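PDB 5BY3: BtGH115A from Bacteroides thetaiotaomicron, which acts as a family GH115 4-O-methyl-alpha-glucuronidase, a glycoside hydrolase with specificity for decorated arabinogalactans. Local coordinates for residues Val39-Leu44 with Thr116-Leu121; Cys244-Ala248 with Gln322-Leu326; Gly371-Phe376 with Gln417-Ala421; His401-Leu406 with Lys497-Met501; Thr687-Asp693 with Val771-Asn777. All coordinates share one frame; numbering follows the deposited sequence.

Contact 1 of 5, residues Val39-Leu44 with Thr116-Leu121; sequences VVRTSL and TAYGIL
S43 and A117 meet where two helices run almost side by side, the axes of their short segments 8.6 Å apart at closest and 8° from parallel. The hydroxyl OG of S43 rests on CB of A117 at 3.3 Å, and CG2 of V39, one turn back, reaches the same methyl at 3.8 Å. Small residues on both surfaces allow this approach. Around the centre lie longer apolar branches. I120 splits its two arms: CG2 sits against the backbone O of S43 at 3.5 Å, while CD1 runs on to CG of L44 at 3.8 Å and also touches V40. Both V40 methyls lean on T116, CG1 meeting its CG2 at 3.8 Å. The serine is positioned by its own helix. With OG anti to the carbonyl carbon (chi1 -48°), the hydroxyl donates back to V39 O at 2.6 Å, an acceptor that also takes the bond from S43 N, so a buried hydroxyl is satisfied while its oxygen still covers A117. Replacing S43 by a leucine would probably force the helices apart at A117 and leave V39 O without its second donor. Further out, T116 OG1 is paired with T72 OG1 at the end of strand 68-72, in the mixed N-terminal sheet, and L204 of helix 193-205 packs on both S43 and L121.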
# COMPACT_ATOMS: atom_id res chain seq x y z
N VAL A 39 -15.00 -5.31 20.75
CA VAL A 39 -13.79 -4.67 20.28
C VAL A 39 -13.14 -3.94 21.44
O VAL A 39 -11.90 -3.89 21.51
CB VAL A 39 -14.06 -3.77 19.04
CG1 VAL A 39 -15.10 -2.68 19.33
CG2 VAL A 39 -12.78 -3.21 18.45
N VAL A 40 -13.95 -3.42 22.37
CA VAL A 40 -13.39 -2.74 23.54
C VAL A 40 -12.68 -3.77 24.43
O VAL A 40 -11.54 -3.56 24.83
CB VAL A 40 -14.44 -1.89 24.31
CG1 VAL A 40 -13.85 -1.25 25.58
CG2 VAL A 40 -14.98 -0.79 23.43
N ARG A 41 -13.33 -4.89 24.68
CA ARG A 41 -12.76 -5.92 25.55
C ARG A 41 -11.53 -6.57 24.93
O ARG A 41 -10.56 -6.81 25.62
CB ARG A 41 -13.82 -6.95 25.98
CG ARG A 41 -14.45 -6.66 27.36
CD ARG A 41 -15.89 -7.16 27.50
NE ARG A 41 -16.15 -8.41 26.75
CZ ARG A 41 -17.00 -8.54 25.72
NH1 ARG A 41 -17.75 -7.52 25.30
NH2 ARG A 41 -17.12 -9.73 25.13
N THR A 42 -11.54 -6.76 23.62
CA THR A 42 -10.41 -7.32 22.87
C THR A 42 -9.15 -6.47 23.01
O THR A 42 -8.07 -7.02 23.17
CB THR A 42 -10.76 -7.47 21.39
OG1 THR A 42 -11.96 -8.22 21.27
CG2 THR A 42 -9.67 -8.21 20.68
N SER A 43 -9.32 -5.14 22.96
CA SER A 43 -8.24 -4.15 23.02
C SER A 43 -7.67 -4.01 24.42
O SER A 43 -6.47 -3.76 24.60
CB SER A 43 -8.75 -2.77 22.56
OG SER A 43 -9.47 -2.91 21.34
N LEU A 44 -8.57 -4.12 25.39
CA LEU A 44 -8.17 -4.26 26.75
C LEU A 44 -7.21 -5.44 26.95
O LEU A 44 -6.15 -5.25 27.54
CB LEU A 44 -9.39 -4.37 27.65
CG LEU A 44 -9.84 -2.99 28.13
CD1 LEU A 44 -11.01 -3.16 29.09
CD2 LEU A 44 -8.72 -2.25 28.81
N THR A 116 -13.30 4.02 21.54
CA THR A 116 -12.85 3.56 22.83
C THR A 116 -11.65 2.60 22.64
O THR A 116 -10.63 2.77 23.29
CB THR A 116 -14.01 2.91 23.59
OG1 THR A 116 -15.08 3.85 23.65
CG2 THR A 116 -13.61 2.50 25.02
N ALA A 117 -11.79 1.63 21.71
CA ALA A 117 -10.72 0.67 21.40
C ALA A 117 -9.41 1.38 21.03
O ALA A 117 -8.33 1.02 21.54
CB ALA A 117 -11.15 -0.26 20.27
N TYR A 118 -9.52 2.42 20.18
CA TYR A 118 -8.35 3.10 19.65
C TYR A 118 -7.65 3.91 20.72
O TYR A 118 -6.39 4.00 20.73
CB TYR A 118 -8.73 3.93 18.43
CG TYR A 118 -9.22 3.11 17.26
CD1 TYR A 118 -8.64 1.86 16.99
CD2 TYR A 118 -10.24 3.58 16.41
CE1 TYR A 118 -9.04 1.10 15.92
CE2 TYR A 118 -10.65 2.80 15.32
CZ TYR A 118 -10.06 1.56 15.08
OH TYR A 118 -10.42 0.72 14.03
N GLY A 119 -8.46 4.48 21.64
CA GLY A 119 -7.95 5.15 22.87
C GLY A 119 -7.07 4.30 23.77
O GLY A 119 -6.00 4.72 24.20
N ILE A 120 -7.56 3.09 24.05
CA ILE A 120 -6.85 2.03 24.79
C ILE A 120 -5.51 1.65 24.14
O ILE A 120 -4.47 1.55 24.82
CB ILE A 120 -7.74 0.78 24.92
CG1 ILE A 120 -9.01 1.14 25.71
CG2 ILE A 120 -6.94 -0.38 25.53
CD1 ILE A 120 -10.06 0.05 25.80
N LEU A 121 -5.55 1.44 22.83
CA LEU A 121 -4.38 1.10 22.04
C LEU A 121 -3.42 2.26 21.84
O LEU A 121 -2.30 2.06 21.45
CB LEU A 121 -4.80 0.47 20.71
CG LEU A 121 -5.37 -0.95 20.93
CD1 LEU A 121 -5.92 -1.55 19.66
CD2 LEU A 121 -4.36 -1.92 21.52

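Contact 2 of 5, residues Cys244-Ala248 with Gln322-Leu326; sequences CEPMA and QRGLL
M247, a selenomethionine, lies across the side chain of Q322, and this is the dense half of the contact, where side chains bridge backbones whose nearest CA atoms, those of M247 and Q322, are 7.8 Å apart. Its selenium sits 3.9 Å from both CB and CG of Q322, while its CG faces the amide at NE2. Bends at chi2 (-84°) and chi3 (-69°) curl the chain so that the terminal CE reaches past the glutamine to the helix, 3.8 Å from both Q322 O and L326 CD2. P246 adds its CB against Q322 NE2 at 3.5 Å; the oxygen of that amide, OE1, accepts from G293 N, which anchors the group. In the TIM barrel, the piece 244-248 belongs to the loop following strand 238-239, and helix 308-329 packs beside it. Toward L325 the fit is slacker, CE meeting its CD1 only at 4.1 Å. Helix 265-283 fills in with V280 on M247 and W276 on Q322, whereas the partly exposed R323 points away, its guanidinium in a salt bridge with D360.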
# COMPACT_ATOMS: atom_id res chain seq x y z
N CYS A 244 -14.77 -8.10 -7.45
CA CYS A 244 -15.43 -9.28 -8.01
C CYS A 244 -16.02 -10.20 -6.93
O CYS A 244 -16.19 -11.43 -7.14
CB CYS A 244 -14.41 -10.08 -8.83
SG CYS A 244 -13.05 -10.73 -7.80
N GLU A 245 -16.31 -9.64 -5.76
CA GLU A 245 -16.85 -10.42 -4.65
C GLU A 245 -18.05 -9.68 -4.03
O GLU A 245 -18.00 -9.24 -2.84
CB GLU A 245 -15.79 -10.70 -3.61
CG GLU A 245 -14.69 -11.66 -3.98
CD GLU A 245 -13.67 -11.71 -2.87
OE1 GLU A 245 -12.82 -10.77 -2.81
OE2 GLU A 245 -13.74 -12.63 -2.03
N PRO A 246 -19.13 -9.56 -4.82
CA PRO A 246 -20.33 -8.79 -4.53
C PRO A 246 -21.00 -9.05 -3.22
O PRO A 246 -21.44 -8.08 -2.60
CB PRO A 246 -21.29 -9.18 -5.65
CG PRO A 246 -20.42 -9.64 -6.76
CD PRO A 246 -19.30 -10.34 -6.06
N MSE A 247 -21.12 -10.31 -2.78
CA MSE A 247 -22.09 -9.86 -1.70
C MSE A 247 -21.63 -10.50 -0.47
O MSE A 247 -22.20 -11.52 -0.04
CB MSE A 247 -23.61 -10.20 -1.84
CG MSE A 247 -24.40 -9.38 -2.84
SE MSE A 247 -24.99 -7.68 -2.04
CE MSE A 247 -26.24 -8.61 -0.87
N ALA A 248 -20.56 -9.94 0.10
CA ALA A 248 -19.72 -10.70 1.05
C ALA A 248 -19.40 -12.11 0.50
O ALA A 248 -19.08 -13.04 1.25
CB ALA A 248 -20.40 -10.77 2.41
N GLN A 322 -29.72 -6.74 -5.36
CA GLN A 322 -28.72 -6.78 -4.30
C GLN A 322 -29.11 -5.90 -3.12
O GLN A 322 -29.08 -6.36 -1.99
CB GLN A 322 -27.34 -6.39 -4.83
CG GLN A 322 -26.66 -7.51 -5.60
CD GLN A 322 -25.31 -7.08 -6.17
OE1 GLN A 322 -25.02 -5.90 -6.33
NE2 GLN A 322 -24.48 -8.06 -6.47
N ARG A 323 -29.48 -4.65 -3.39
CA ARG A 323 -30.09 -3.78 -2.38
C ARG A 323 -31.41 -4.36 -1.82
O ARG A 323 -31.72 -4.21 -0.63
CB ARG A 323 -30.26 -2.36 -2.94
CG ARG A 323 -28.92 -1.66 -3.11
CD ARG A 323 -28.88 -0.51 -4.10
NE ARG A 323 -29.52 0.73 -3.61
CZ ARG A 323 -29.10 1.50 -2.61
NH1 ARG A 323 -28.01 1.20 -1.90
NH2 ARG A 323 -29.78 2.59 -2.29
N GLY A 324 -32.16 -5.07 -2.68
CA GLY A 324 -33.28 -5.89 -2.26
C GLY A 324 -33.01 -6.79 -1.08
O GLY A 324 -33.76 -6.77 -0.11
N LEU A 325 -31.94 -7.59 -1.15
CA LEU A 325 -31.63 -8.53 -0.05
C LEU A 325 -31.25 -7.80 1.24
O LEU A 325 -31.51 -8.28 2.36
CB LEU A 325 -30.47 -9.45 -0.41
CG LEU A 325 -30.70 -10.50 -1.49
CD1 LEU A 325 -29.44 -10.69 -2.36
CD2 LEU A 325 -31.14 -11.76 -0.80
N LEU A 326 -30.60 -6.66 1.06
CA LEU A 326 -30.16 -5.80 2.12
C LEU A 326 -31.36 -5.18 2.85
O LEU A 326 -31.42 -5.29 4.10
CB LEU A 326 -29.18 -4.75 1.58
CG LEU A 326 -27.81 -5.25 1.03
CD1 LEU A 326 -26.92 -4.07 0.69
CD2 LEU A 326 -27.08 -6.21 1.96

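Contact 3 of 5, residues Gly371-Phe376 with Gln417-Ala421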
# COMPACT_ATOMS: atom_id res chain seq x y z
N GLY A 371 0.51 1.70 -8.36
CA GLY A 371 0.47 2.83 -7.43
C GLY A 371 0.17 4.19 -8.04
O GLY A 371 0.42 5.24 -7.41
N TYR A 372 -0.35 4.18 -9.28
CA TYR A 372 -0.89 5.38 -9.93
C TYR A 372 -2.40 5.34 -10.06
O TYR A 372 -2.97 4.57 -10.86
CB TYR A 372 -0.26 5.59 -11.31
CG TYR A 372 1.24 5.71 -11.24
CD1 TYR A 372 1.86 6.90 -10.81
CD2 TYR A 372 2.07 4.61 -11.58
CE1 TYR A 372 3.25 7.02 -10.77
CE2 TYR A 372 3.45 4.72 -11.51
CZ TYR A 372 4.03 5.91 -11.11
OH TYR A 372 5.40 5.99 -11.10
N ILE A 373 -3.05 6.17 -9.25
CA ILE A 373 -4.54 6.27 -9.21
C ILE A 373 -5.14 6.64 -10.58
O ILE A 373 -4.76 7.67 -11.17
CB ILE A 373 -4.99 7.22 -8.08
CG1 ILE A 373 -4.57 6.60 -6.75
CG2 ILE A 373 -6.51 7.43 -8.09
CD1 ILE A 373 -4.70 7.49 -5.52
N ARG A 374 -6.04 5.80 -11.10
CA ARG A 374 -6.63 6.04 -12.45
C ARG A 374 -7.67 7.19 -12.48
O ARG A 374 -7.76 7.94 -13.45
CB ARG A 374 -7.19 4.76 -13.09
CG ARG A 374 -6.14 3.70 -13.46
CD ARG A 374 -6.61 2.97 -14.72
NE ARG A 374 -5.66 2.00 -15.24
CZ ARG A 374 -4.83 2.21 -16.24
NH1 ARG A 374 -4.79 3.39 -16.88
NH2 ARG A 374 -4.02 1.24 -16.62
N HIS A 375 -8.45 7.35 -11.41
CA HIS A 375 -9.51 8.34 -11.45
C HIS A 375 -9.72 9.07 -10.14
O HIS A 375 -9.84 8.45 -9.08
CB HIS A 375 -10.84 7.74 -11.95
CG HIS A 375 -11.94 8.74 -12.07
ND1 HIS A 375 -12.18 9.44 -13.23
CD2 HIS A 375 -12.82 9.21 -11.16
CE1 HIS A 375 -13.18 10.27 -13.04
NE2 HIS A 375 -13.58 10.16 -11.78
N PHE A 376 -9.75 10.39 -10.27
CA PHE A 376 -10.10 11.32 -9.19
C PHE A 376 -11.53 11.89 -9.36
O PHE A 376 -11.92 12.24 -10.48
CB PHE A 376 -9.06 12.44 -9.14
CG PHE A 376 -7.69 11.96 -8.77
CD1 PHE A 376 -6.80 11.52 -9.77
CD2 PHE A 376 -7.30 11.89 -7.42
CE1 PHE A 376 -5.53 11.04 -9.42
CE2 PHE A 376 -6.04 11.40 -7.08
CZ PHE A 376 -5.15 11.00 -8.09
N GLN A 417 0.67 10.27 -4.24
CA GLN A 417 -0.56 9.83 -4.82
C GLN A 417 -1.69 9.89 -3.82
O GLN A 417 -2.78 10.34 -4.17
CB GLN A 417 -0.42 8.43 -5.42
CG GLN A 417 0.29 8.39 -6.79
CD GLN A 417 -0.55 9.06 -7.88
OE1 GLN A 417 -0.11 10.05 -8.51
NE2 GLN A 417 -1.78 8.54 -8.10
N MSE A 418 -1.42 9.48 -2.58
CA MSE A 418 -2.48 9.31 -1.58
C MSE A 418 -2.84 10.63 -0.96
O MSE A 418 -4.00 10.85 -0.61
CB MSE A 418 -2.16 8.29 -0.46
CG MSE A 418 -2.00 6.87 -0.96
SE MSE A 418 -3.55 6.20 -1.96
CE MSE A 418 -4.86 6.33 -0.49
N LYS A 419 -1.86 11.51 -0.78
CA LYS A 419 -2.11 12.90 -0.41
C LYS A 419 -3.03 13.54 -1.47
O LYS A 419 -4.07 14.12 -1.12
CB LYS A 419 -0.79 13.67 -0.26
CG LYS A 419 -0.89 15.18 -0.22
CD LYS A 419 -1.10 15.71 1.19
CE LYS A 419 -1.23 17.23 1.19
NZ LYS A 419 -1.64 17.71 2.55
N GLN A 420 -2.67 13.40 -2.74
CA GLN A 420 -3.53 13.90 -3.79
C GLN A 420 -4.93 13.31 -3.71
O GLN A 420 -5.90 14.05 -3.82
CB GLN A 420 -2.91 13.74 -5.18
CG GLN A 420 -3.62 14.57 -6.25
CD GLN A 420 -2.80 14.74 -7.51
OE1 GLN A 420 -2.45 13.76 -8.17
NE2 GLN A 420 -2.48 15.98 -7.86
N ALA A 421 -5.03 12.00 -3.47
CA ALA A 421 -6.33 11.35 -3.31
C ALA A 421 -7.20 11.98 -2.22
O ALA A 421 -8.39 12.27 -2.45
CB ALA A 421 -6.15 9.85 -3.06
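The backbone oxygen of Q417 accepts the helical bond from A421 N at 2.9 Å and is also covered from the loop side by CD1 of I373. That methyl goes on to CB of A421 at 3.7 Å and to the selenium of selenomethionine M418, so a single isoleucine branch spans a full turn of the helix. The Q417 side chain travels the other way, sliding past I373. Its CG, anti to the carbonyl carbon (chi1 -78°), lies 3.2 Å from G371 O, which also has a weak hydrogen bond from Y392, and the bend at chi2 (-67°) then turns the amide to the backbone N of I373. Farther along the loop, the F376 ring turns its edge to the helix: CE2 is 3.8 Å from A421 CA, and A421 N lies in the ring plane. One face of the same ring carries I373 CG2, while the plane of the Q420 amide is turned 78° from that of the ring. Cutting Q417 back to an alanine would probably open a gap beside G371 O and leave the I373 backbone N without the amide beside it. A loop after one barrel strand, 362-366, thus packs on the helix following the next, 388-393, as in TIM-barrel architecture.

Contact 4 of 5, residues His401-Leu406 with Lys497-Met501; sequences HDHLWL and KPEFM. With NI (nickel (II) ion), chain C.
A single carboxylate oxygen, E499 OE2, receives two successive backbone N-H groups. W405 N approaches it on the anti lone pair at 2.9 Å, with a rather bent angle of 136°. L406 N, also 2.9 Å away, comes straighter at 159°, on the syn side but 27° out of the carboxylate plane. The other oxygen, OE1, is used as well: a water donates to it at 2.7 Å and to L406 O at 2.9 Å. A bend at chi2 carries this buried carboxylate into the curve of the 401-406 loop, where its two N-H bonds hold the chain. The loop follows strand 388-393 of the TIM barrel, and just before the gripped amides L404 directs its carbonyl away from E499, to the nickel ion, which it binds at 2.4 Å together with D436 and two waters. E499 therefore belongs to a second shell behind that ligand. At the start of the loop the H401 ring lies with one face over the E499 backbone O, CE1 3.2 Å from it. Its rotation is set by ND1, which donates to D402 O at 2.7 Å nearly in the ring plane. D402 O also meets the edge of the F500 ring, in its plane. At the loop's other end P498 packs its CB against W405 CZ3, and its CG touches L406 CD1, while the indole nitrogen of W405 is bonded to Y561 on helix 552-580.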
# COMPACT_ATOMS: atom_id res chain seq x y z
N HIS A 401 4.26 -6.89 -15.43
CA HIS A 401 5.01 -7.90 -14.63
C HIS A 401 4.56 -7.91 -13.15
O HIS A 401 4.35 -6.84 -12.60
CB HIS A 401 6.53 -7.67 -14.75
CG HIS A 401 7.35 -8.82 -14.29
ND1 HIS A 401 7.44 -9.17 -12.96
CD2 HIS A 401 8.08 -9.73 -14.99
CE1 HIS A 401 8.19 -10.26 -12.86
NE2 HIS A 401 8.59 -10.62 -14.07
N ASP A 402 4.45 -9.08 -12.50
CA ASP A 402 4.17 -9.15 -11.04
C ASP A 402 5.28 -8.45 -10.23
O ASP A 402 6.46 -8.56 -10.57
CB ASP A 402 4.14 -10.56 -10.44
CG ASP A 402 3.41 -11.63 -11.30
OD1 ASP A 402 2.87 -11.35 -12.41
OD2 ASP A 402 3.41 -12.81 -10.80
N HIS A 403 4.87 -7.72 -9.18
CA HIS A 403 5.75 -7.41 -8.09
C HIS A 403 5.21 -8.07 -6.84
O HIS A 403 4.34 -7.51 -6.16
CB HIS A 403 5.99 -5.91 -7.91
CG HIS A 403 4.76 -5.05 -7.97
ND1 HIS A 403 4.07 -4.82 -9.15
CD2 HIS A 403 4.13 -4.33 -7.01
CE1 HIS A 403 3.07 -3.99 -8.90
NE2 HIS A 403 3.06 -3.70 -7.60
N LEU A 404 5.70 -9.28 -6.55
CA LEU A 404 5.17 -10.06 -5.41
C LEU A 404 6.20 -10.52 -4.41
O LEU A 404 5.84 -11.11 -3.38
CB LEU A 404 4.47 -11.32 -5.92
CG LEU A 404 3.21 -11.23 -6.76
CD1 LEU A 404 2.84 -12.62 -7.23
CD2 LEU A 404 2.11 -10.66 -5.89
N TRP A 405 7.48 -10.30 -4.70
CA TRP A 405 8.49 -10.86 -3.82
C TRP A 405 8.85 -9.92 -2.67
O TRP A 405 8.61 -10.26 -1.49
CB TRP A 405 9.67 -11.30 -4.61
CG TRP A 405 10.87 -11.71 -3.82
CD1 TRP A 405 10.92 -12.41 -2.64
CD2 TRP A 405 12.22 -11.48 -4.21
NE1 TRP A 405 12.22 -12.62 -2.28
CE2 TRP A 405 13.04 -12.07 -3.23
CE3 TRP A 405 12.82 -10.81 -5.30
CZ2 TRP A 405 14.44 -12.00 -3.29
CZ3 TRP A 405 14.21 -10.75 -5.36
CH2 TRP A 405 15.00 -11.32 -4.35
N LEU A 406 9.38 -8.75 -3.03
CA LEU A 406 9.73 -7.69 -2.12
C LEU A 406 8.79 -6.48 -2.32
O LEU A 406 8.11 -6.35 -3.34
CB LEU A 406 11.18 -7.28 -2.34
CG LEU A 406 12.21 -8.41 -2.10
CD1 LEU A 406 13.61 -7.97 -2.54
CD2 LEU A 406 12.19 -8.86 -0.64
N LYS A 497 12.44 -2.25 -10.19
CA LYS A 497 12.20 -3.21 -9.13
C LYS A 497 13.04 -4.47 -9.33
O LYS A 497 13.36 -4.83 -10.46
CB LYS A 497 10.73 -3.56 -9.12
CG LYS A 497 9.82 -2.45 -8.60
CD LYS A 497 8.38 -2.88 -8.36
CE LYS A 497 7.71 -2.13 -7.19
NZ LYS A 497 7.37 -0.69 -7.40
N PRO A 498 13.39 -5.15 -8.23
CA PRO A 498 14.05 -6.46 -8.36
C PRO A 498 13.40 -7.41 -9.35
O PRO A 498 14.09 -7.93 -10.22
CB PRO A 498 13.95 -7.02 -6.96
CG PRO A 498 14.13 -5.79 -6.12
CD PRO A 498 13.35 -4.72 -6.82
N GLU A 499 12.08 -7.58 -9.24
CA GLU A 499 11.29 -8.42 -10.09
C GLU A 499 11.26 -8.00 -11.54
O GLU A 499 11.06 -8.86 -12.38
CB GLU A 499 9.85 -8.52 -9.56
CG GLU A 499 9.72 -9.12 -8.18
CD GLU A 499 9.72 -8.08 -7.08
OE1 GLU A 499 10.30 -7.01 -7.34
OE2 GLU A 499 9.16 -8.32 -5.94
N PHE A 500 11.50 -6.72 -11.86
CA PHE A 500 11.63 -6.23 -13.27
C PHE A 500 13.04 -6.31 -13.92
O PHE A 500 13.23 -5.90 -15.08
CB PHE A 500 11.10 -4.78 -13.45
CG PHE A 500 9.78 -4.47 -12.79
CD1 PHE A 500 8.87 -5.48 -12.41
CD2 PHE A 500 9.42 -3.12 -12.56
CE1 PHE A 500 7.66 -5.14 -11.75
CE2 PHE A 500 8.21 -2.78 -11.95
CZ PHE A 500 7.31 -3.79 -11.54
N MSE A 501 14.03 -6.86 -13.21
CA MSE A 501 15.44 -6.79 -13.65
C MSE A 501 15.77 -7.73 -14.77
O MSE A 501 16.85 -7.63 -15.35
CB MSE A 501 16.45 -7.05 -12.53
CG MSE A 501 16.46 -5.88 -11.55
SE MSE A 501 17.11 -4.24 -12.41
CE MSE A 501 18.83 -4.89 -13.06
NI NI C . 4.36 -11.42 -1.55
O HOH W 1 9.44 -5.07 -5.61
O HOH W 2 4.54 -13.64 -2.64
O HOH W 3 3.76 -9.88 0.36

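Contact 5 of 5, residues Thr687-Asp693 with Val771-Asn777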
# COMPACT_ATOMS: atom_id res chain seq x y z
N THR A 687 26.47 21.51 -34.00
CA THR A 687 25.31 20.84 -34.66
C THR A 687 24.01 21.65 -34.90
O THR A 687 23.65 22.58 -34.17
CB THR A 687 24.94 19.48 -33.99
OG1 THR A 687 23.92 19.67 -32.98
CG2 THR A 687 26.19 18.73 -33.42
N ASP A 688 23.30 21.21 -35.94
CA ASP A 688 22.07 21.82 -36.47
C ASP A 688 20.91 21.90 -35.43
O ASP A 688 20.19 22.91 -35.34
CB ASP A 688 21.67 21.00 -37.72
CG ASP A 688 20.43 21.54 -38.47
OD1 ASP A 688 20.05 22.72 -38.31
OD2 ASP A 688 19.84 20.77 -39.27
N SER A 689 20.76 20.83 -34.65
CA SER A 689 19.54 20.58 -33.88
C SER A 689 19.86 20.11 -32.47
O SER A 689 21.03 19.85 -32.16
CB SER A 689 18.68 19.52 -34.60
OG SER A 689 17.92 20.08 -35.66
N VAL A 690 18.82 20.02 -31.64
CA VAL A 690 18.89 19.53 -30.24
C VAL A 690 17.80 18.49 -29.97
O VAL A 690 16.63 18.69 -30.37
CB VAL A 690 18.83 20.69 -29.19
CG1 VAL A 690 17.55 21.51 -29.31
CG2 VAL A 690 19.01 20.16 -27.78
N GLU A 691 18.17 17.39 -29.30
CA GLU A 691 17.18 16.38 -28.88
C GLU A 691 16.80 16.61 -27.43
O GLU A 691 17.59 16.38 -26.54
CB GLU A 691 17.70 14.94 -29.09
CG GLU A 691 16.62 13.86 -29.04
CD GLU A 691 17.16 12.47 -28.72
OE1 GLU A 691 17.80 11.84 -29.60
OE2 GLU A 691 16.96 11.99 -27.59
N VAL A 692 15.58 17.06 -27.19
CA VAL A 692 15.13 17.28 -25.81
C VAL A 692 14.43 16.05 -25.27
O VAL A 692 13.44 15.62 -25.84
CB VAL A 692 14.26 18.55 -25.71
CG1 VAL A 692 13.85 18.82 -24.25
CG2 VAL A 692 15.02 19.72 -26.30
N ASP A 693 14.94 15.52 -24.16
CA ASP A 693 14.54 14.25 -23.54
C ASP A 693 13.95 14.59 -22.17
O ASP A 693 14.67 14.99 -21.27
CB ASP A 693 15.79 13.37 -23.41
CG ASP A 693 15.49 11.93 -23.00
OD1 ASP A 693 14.34 11.62 -22.60
OD2 ASP A 693 16.45 11.10 -23.02
N VAL A 771 15.40 16.19 -17.29
CA VAL A 771 15.53 16.73 -18.63
C VAL A 771 16.98 16.46 -19.08
O VAL A 771 17.92 16.73 -18.31
CB VAL A 771 15.25 18.26 -18.67
CG1 VAL A 771 15.39 18.76 -20.10
CG2 VAL A 771 13.85 18.61 -18.16
N MSE A 772 17.16 15.92 -20.29
CA MSE A 772 18.50 15.82 -20.92
C MSE A 772 18.54 16.47 -22.30
O MSE A 772 17.51 16.70 -22.92
CB MSE A 772 18.98 14.38 -20.94
CG MSE A 772 19.21 13.86 -19.52
SE MSE A 772 17.60 12.93 -18.89
CE MSE A 772 18.39 11.29 -18.14
N LEU A 773 19.75 16.77 -22.78
CA LEU A 773 19.88 17.58 -24.01
C LEU A 773 20.37 16.93 -25.32
O LEU A 773 19.68 17.05 -26.31
CB LEU A 773 20.38 19.01 -23.75
CG LEU A 773 19.33 20.13 -24.01
CD1 LEU A 773 17.91 19.91 -23.50
CD2 LEU A 773 19.83 21.48 -23.53
N TYR A 774 21.54 16.30 -25.37
CA TYR A 774 22.03 15.63 -26.64
C TYR A 774 22.08 16.46 -27.95
O TYR A 774 21.04 16.89 -28.48
CB TYR A 774 21.31 14.28 -26.93
CG TYR A 774 21.14 13.39 -25.72
CD1 TYR A 774 22.23 12.69 -25.16
CD2 TYR A 774 19.90 13.28 -25.10
CE1 TYR A 774 22.07 11.90 -24.02
CE2 TYR A 774 19.73 12.49 -23.98
CZ TYR A 774 20.81 11.82 -23.43
OH TYR A 774 20.58 11.05 -22.32
N GLU A 775 23.29 16.61 -28.50
CA GLU A 775 23.50 17.36 -29.76
C GLU A 775 22.69 16.88 -30.99
O GLU A 775 21.62 17.42 -31.22
CB GLU A 775 25.00 17.58 -30.05
CG GLU A 775 25.43 19.01 -29.75
CD GLU A 775 26.81 19.16 -29.11
OE1 GLU A 775 26.99 20.16 -28.38
OE2 GLU A 775 27.71 18.32 -29.35
N VAL A 776 23.18 15.88 -31.74
CA VAL A 776 22.45 15.26 -32.89
C VAL A 776 22.14 16.14 -34.13
O VAL A 776 21.94 17.35 -34.02
CB VAL A 776 21.17 14.45 -32.47
CG1 VAL A 776 21.37 13.78 -31.11
CG2 VAL A 776 19.91 15.31 -32.48
N ASN A 777 22.04 15.50 -35.31
CA ASN A 777 21.87 16.20 -36.60
C ASN A 777 20.58 15.96 -37.40
O ASN A 777 19.86 16.91 -37.73
CB ASN A 777 23.12 16.02 -37.48
CG ASN A 777 24.15 17.11 -37.23
OD1 ASN A 777 25.24 16.85 -36.72
ND2 ASN A 777 23.80 18.35 -37.56
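Antiparallel pairing of strand 689-696 with strand 766-772, through D693 and M772, joins 687-693 to the last modelled residues of the chain. These residues form a hydrogen-bonded pair: M772 N donates to D693 O at 2.8 Å, in the carbonyl plane, and D693 N returns a bond to M772 O at 3.1 Å. V771 CA adds a CA-H...O contact to D693 O. Two residues along, E691 N bonds to Y774 O at 3.0 Å, almost straight (175°) and nearly in line with the C=O bond. Regular strand geometry is lost beyond M772 in the second segment. On one face V690 and V692 stand against L773, V690 CG2 touching its CG at 3.8 Å and V692 CG2 its CD1 at 4.0 Å. Other side chains line the reverse face. D693, with CG anti to the backbone N (chi1 -171°), brings OD2 to the edge of the Y774 ring, 3.7 Å from CE2, while its OD1 forms a salt bridge with R695. R641 joins this group, bound to E691 OE1 and lying in a cation-pi contact with Y774. At the start of the first segment T687 CG2 packs on E775 CB at 3.8 Å. V692 and V771 also touch L757 and I759 of a second antiparallel sheet, so the valine face looks into a beta sandwich, consistent with the galactose-binding-like clan of the GH115 C-terminal domain.

In the fold
From the N terminus, contact 1 closes first, bringing helix 38-55 onto helix 113-126 beside the mixed N-terminal sheet before the TIM barrel begins. Contact 2 closes the next loop within the barrel, joining the segment after strand 238-239 to helix 308-329. Contacts 3 and 4 then cross: the 401-406 loop of contact 4 leaves between the two segments of contact 3, and its partner follows them. Their nearest atoms are about 6 Å apart, so loops after two successive barrel strands are fixed close together, one carrying a nickel ligand. Contact 5 closes last, in the C-terminal sandwich, its centre about 62 Å from that of contact 1.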